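Cytochrome c55X (Pseudomonas aeruginosa PAO1, PDB 6TP9) is a periplasmic monohaem c-type cytochrome that transfers electrons and is associated with haem d1 biosynthesis. Local coordinates at the interface of chains A and B. Sequence-based numbering; all coordinates share one arbitrary frame. Chains: chain A/B, Cytochrome c55X.

Contact 1: the interface of chains A and B. Residues chain A 30, 32, 81, 84, 89-90; chain B 17, 20-21, 24, 30.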
# COMPACT_ATOMS: atom_id res chain seq x y z
N LEU A 30 4.23 -2.61 0.44
CA LEU A 30 3.36 -1.46 0.66
C LEU A 30 3.26 -1.17 2.15
O LEU A 30 3.09 -2.08 2.97
CB LEU A 30 1.98 -1.71 0.07
CG LEU A 30 1.00 -0.53 0.16
CD1 LEU A 30 1.47 0.64 -0.69
CD2 LEU A 30 -0.39 -0.97 -0.26
N LEU A 32 1.98 2.16 5.11
CA LEU A 32 1.33 3.45 5.35
C LEU A 32 2.36 4.37 6.00
O LEU A 32 2.53 4.39 7.21
CB LEU A 32 0.09 3.30 6.21
CG LEU A 32 -1.20 3.01 5.43
CD1 LEU A 32 -1.20 1.59 4.88
CD2 LEU A 32 -2.42 3.25 6.31
N LEU A 81 -7.01 -4.38 11.57
CA LEU A 81 -6.25 -3.31 10.92
C LEU A 81 -4.88 -3.14 11.56
O LEU A 81 -3.86 -3.03 10.87
CB LEU A 81 -7.03 -1.99 11.00
CG LEU A 81 -8.29 -1.87 10.14
CD1 LEU A 81 -9.00 -0.55 10.42
CD2 LEU A 81 -7.93 -1.98 8.67
N ARG A 84 -2.40 -5.73 10.58
CA ARG A 84 -1.87 -5.50 9.25
C ARG A 84 -0.76 -4.45 9.28
O ARG A 84 0.26 -4.60 8.60
CB ARG A 84 -2.98 -5.06 8.30
CG ARG A 84 -4.19 -5.99 8.26
CD ARG A 84 -3.88 -7.31 7.58
NE ARG A 84 -3.03 -8.17 8.40
CZ ARG A 84 -3.44 -8.79 9.51
NH1 ARG A 84 -2.59 -9.56 10.18
NH2 ARG A 84 -4.68 -8.63 9.95
N GLU A 89 1.36 -6.19 6.37
CA GLU A 89 0.47 -6.93 5.49
C GLU A 89 -0.68 -6.05 5.02
O GLU A 89 -1.86 -6.40 5.14
CB GLU A 89 -0.06 -8.18 6.20
CG GLU A 89 0.79 -9.41 6.00
CD GLU A 89 0.49 -10.50 7.01
OE1 GLU A 89 1.08 -11.60 6.89
OE2 GLU A 89 -0.33 -10.26 7.93
N ILE A 90 -0.35 -4.89 4.47
CA ILE A 90 -1.39 -4.05 3.88
C ILE A 90 -1.83 -4.61 2.54
O ILE A 90 -3.02 -4.61 2.21
CB ILE A 90 -0.90 -2.60 3.77
CG1 ILE A 90 -0.76 -2.00 5.17
CG2 ILE A 90 -1.86 -1.75 2.95
CD1 ILE A 90 0.60 -1.47 5.47
N ARG B 17 -9.28 -3.51 3.93
CA ARG B 17 -8.11 -3.12 3.14
C ARG B 17 -8.40 -1.86 2.35
O ARG B 17 -7.54 -0.97 2.24
CB ARG B 17 -7.70 -4.25 2.20
CG ARG B 17 -7.13 -5.45 2.91
CD ARG B 17 -6.39 -6.38 1.98
NE ARG B 17 -6.07 -7.62 2.66
CZ ARG B 17 -5.08 -7.77 3.53
NH1 ARG B 17 -4.30 -6.74 3.83
NH2 ARG B 17 -4.88 -8.94 4.11
N LEU B 20 -8.11 1.03 4.58
CA LEU B 20 -6.69 1.24 4.83
C LEU B 20 -6.05 2.06 3.71
O LEU B 20 -5.25 2.96 3.97
CB LEU B 20 -5.99 -0.11 4.96
CG LEU B 20 -4.99 -0.33 6.09
CD1 LEU B 20 -5.59 0.03 7.43
CD2 LEU B 20 -4.57 -1.80 6.05
N LEU B 21 -6.40 1.76 2.46
CA LEU B 21 -5.73 2.38 1.33
C LEU B 21 -6.27 3.78 1.03
O LEU B 21 -5.50 4.68 0.69
CB LEU B 21 -5.88 1.49 0.09
CG LEU B 21 -5.29 0.09 0.21
CD1 LEU B 21 -5.61 -0.71 -1.04
CD2 LEU B 21 -3.80 0.14 0.45
N CYS B 24 -7.18 5.76 5.63
CA CYS B 24 -5.97 5.80 6.45
C CYS B 24 -4.77 6.27 5.63
O CYS B 24 -3.92 7.01 6.13
CB CYS B 24 -5.69 4.42 7.05
SG CYS B 24 -7.14 3.62 7.76
N LEU B 30 1.02 6.47 1.51
CA LEU B 30 1.27 5.14 0.99
C LEU B 30 2.61 5.13 0.27
O LEU B 30 2.88 6.00 -0.56
CB LEU B 30 0.17 4.69 0.02
CG LEU B 30 -1.22 4.42 0.60
CD1 LEU B 30 -2.18 4.08 -0.53
CD2 LEU B 30 -1.19 3.31 1.63
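The main-chain carbonyl oxygen of A:Glu89 takes a hydrogen bond from the terminal guanidinium nitrogen NH1 of B:Arg17, with NH1 and O 2.8 Å apart. The oxygen sits at the edge of the guanidinium, close to its plane. The donor is tilted 26° from the carbonyl plane. The same NH1 also makes a weak hydrogen bond to the carbonyl oxygen of A:Ile90. The B:Arg17 chain is extended from CG to NE (chi2 -164°), which carries the guanidinium out to the tail of chain A. A:Arg84 passes near it, its CD 3.8 Å from B:Arg17 NH1, and the two guanidinium planes are 65° apart. A:Arg84 turns its own NH1 to A:Glu89 OE2, a carboxylate oxygen, in a salt bridge within chain A. This carboxylate may offset some of the positive charge of the two arginines.

Next to the polar end lies an apolar strip. B:Leu20 puts CD2 3.9 Å from CG1 of A:Ile90, and the two side chains cross at about a right angle. Its other methyl, CD1, lies tightly against CD2 of A:Leu81, the side chains running past each other in opposite directions. B:Leu21 CD2 touches both CG2 of A:Ile90 and CD2 of A:Leu30. A:Leu32 CD2 reaches CB of B:Cys24 at 3.6 Å. A:Leu32 CD1 packs alongside CD2 of B:Leu30, the two side chains pointing the same way.

Helix 10-28 of chain B carries B:Arg17 to B:Cys24, and B:Cys24 belongs to the haem-binding CXXCH motif. Chain A supplies helix 75-86, the C-terminal tail and the segment around strand 30-31. The protein forms 3D domain-swapped dimers, and the packing of this helix against the partner's C-terminal part probably belongs to the swap.

Contact 2: the interface of chains A and B. Residues chain A 21, 25, 29-31; chain B 21, 30-32, 90.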
# COMPACT_ATOMS: atom_id res chain seq x y z
N LEU A 21 -1.47 -1.74 -5.61
CA LEU A 21 -1.52 -1.63 -4.16
C LEU A 21 -1.69 -2.99 -3.49
O LEU A 21 -1.10 -3.23 -2.43
CB LEU A 21 -2.64 -0.68 -3.76
CG LEU A 21 -2.41 0.75 -4.27
CD1 LEU A 21 -3.61 1.64 -4.02
CD2 LEU A 21 -1.16 1.34 -3.62
N GLY A 25 2.12 -4.69 -4.23
CA GLY A 25 2.54 -4.20 -2.93
C GLY A 25 2.94 -5.27 -1.95
O GLY A 25 3.65 -4.98 -0.98
N GLY A 29 6.40 -4.44 -0.66
CA GLY A 29 6.33 -3.83 0.65
C GLY A 29 5.52 -2.55 0.74
O GLY A 29 6.07 -1.50 1.11
N LEU A 30 4.23 -2.61 0.44
CA LEU A 30 3.36 -1.46 0.66
C LEU A 30 3.26 -1.17 2.15
O LEU A 30 3.09 -2.08 2.97
CB LEU A 30 1.98 -1.71 0.07
CG LEU A 30 1.00 -0.53 0.16
CD1 LEU A 30 1.47 0.64 -0.69
CD2 LEU A 30 -0.39 -0.97 -0.26
N ARG A 31 3.37 0.11 2.50
CA ARG A 31 3.31 0.55 3.89
C ARG A 31 2.55 1.87 3.94
O ARG A 31 2.49 2.61 2.96
CB ARG A 31 4.71 0.74 4.49
CG ARG A 31 5.56 -0.51 4.56
CD ARG A 31 5.06 -1.48 5.62
NE ARG A 31 4.90 -2.83 5.08
CZ ARG A 31 5.84 -3.77 5.10
NH1 ARG A 31 7.03 -3.53 5.64
NH2 ARG A 31 5.59 -4.96 4.57
N LEU B 21 -6.40 1.76 2.46
CA LEU B 21 -5.73 2.38 1.33
C LEU B 21 -6.27 3.78 1.03
O LEU B 21 -5.50 4.68 0.69
CB LEU B 21 -5.88 1.49 0.09
CG LEU B 21 -5.29 0.09 0.21
CD1 LEU B 21 -5.61 -0.71 -1.04
CD2 LEU B 21 -3.80 0.14 0.45
N LEU B 30 1.02 6.47 1.51
CA LEU B 30 1.27 5.14 0.99
C LEU B 30 2.61 5.13 0.27
O LEU B 30 2.88 6.00 -0.56
CB LEU B 30 0.17 4.69 0.02
CG LEU B 30 -1.22 4.42 0.60
CD1 LEU B 30 -2.18 4.08 -0.53
CD2 LEU B 30 -1.19 3.31 1.63
N ARG B 31 3.45 4.14 0.58
CA ARG B 31 4.75 4.00 -0.05
C ARG B 31 5.08 2.52 -0.22
O ARG B 31 4.72 1.70 0.62
CB ARG B 31 5.85 4.68 0.76
CG ARG B 31 6.05 6.15 0.40
CD ARG B 31 6.96 6.86 1.38
NE ARG B 31 8.38 6.60 1.15
CZ ARG B 31 9.10 7.16 0.19
NH1 ARG B 31 8.54 8.01 -0.66
NH2 ARG B 31 10.39 6.87 0.07
N LEU B 32 5.76 2.21 -1.32
CA LEU B 32 6.24 0.86 -1.60
C LEU B 32 7.69 0.79 -1.15
O LEU B 32 8.63 0.97 -1.92
CB LEU B 32 6.09 0.54 -3.08
CG LEU B 32 4.64 0.50 -3.56
CD1 LEU B 32 4.54 0.68 -5.06
CD2 LEU B 32 4.01 -0.82 -3.13
N ILE B 90 0.85 6.96 -5.92
CA ILE B 90 0.26 5.63 -5.97
C ILE B 90 -1.06 5.54 -5.22
O ILE B 90 -1.70 4.48 -5.22
CB ILE B 90 1.22 4.55 -5.44
CG1 ILE B 90 1.61 4.84 -3.99
CG2 ILE B 90 2.45 4.45 -6.32
CD1 ILE B 90 2.11 3.62 -3.25
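Strand 30-31 of chain A runs antiparallel to strand 31-32 of chain B. Helix 10-27 of chain A and the C-terminal loop of chain B pack beside this short two-stranded pairing. A:Arg31 faces B:Arg31, and their main chains bond in both directions. A:Arg31 N gives a hydrogen bond to B:Arg31 O at 2.8 Å, and B:Arg31 N gives one to A:Arg31 O at 3.0 Å. The first is the straighter at its acceptor, with a C=O...donor angle of 167°. A:Leu30 pairs with B:Leu32 in the next bridge.

The leucines of the strands carry the apolar side. With CG anti to the backbone N (chi1 -176°), A:Leu30 points its methyls at chain B, and they meet different groups. CD1 packs 3.8 Å from CD2 of B:Leu32 and also touches CD1 of B:Ile90. The other methyl, CD2, lies towards B:Leu21. B:Leu32 sends CD2 over the backbone of A:Gly25 as well, 3.7 Å from its CA. A:Gly25 lies near the end of helix 10-27 and has no side chain at this point of approach.

One helical turn earlier, A:Leu21 crosses B:Ile90 at a slant. Its CD2 lies 4.0 Å from CD1 of B:Ile90. B:Ile90 has CG1 between its backbone N and carbonyl carbon (chi1 59°), and this helps bring CD1 against methyls of both A:Leu21 and A:Leu30. The two Leu21 residues also meet, A:Leu21 CB against CD1 of B:Leu21. The forked tip of A:Leu21 faces the B:Ile90 carbonyl oxygen, with CD1 and CD2 each 3.6 Å from O.

The C-alpha centres of contact 1 and contact 2 lie about 7 Å apart, and both include A:Leu30, B:Leu21 and B:Leu30. They are neighbouring patches of a two-fold symmetric interface, so each recurs with the chains exchanged. Contact 1 joins one haem-motif helix to the C-terminal part of the partner and to its segment around strand 30-31. Contact 2 ties the segments that follow the two haem-motif helices to each other. Together they combine helix packing with strand pairing between the chains. The protein shows 3D domain swapping and mixed oligomeric states in the crystal. The structure alone does not show which state works in the periplasm.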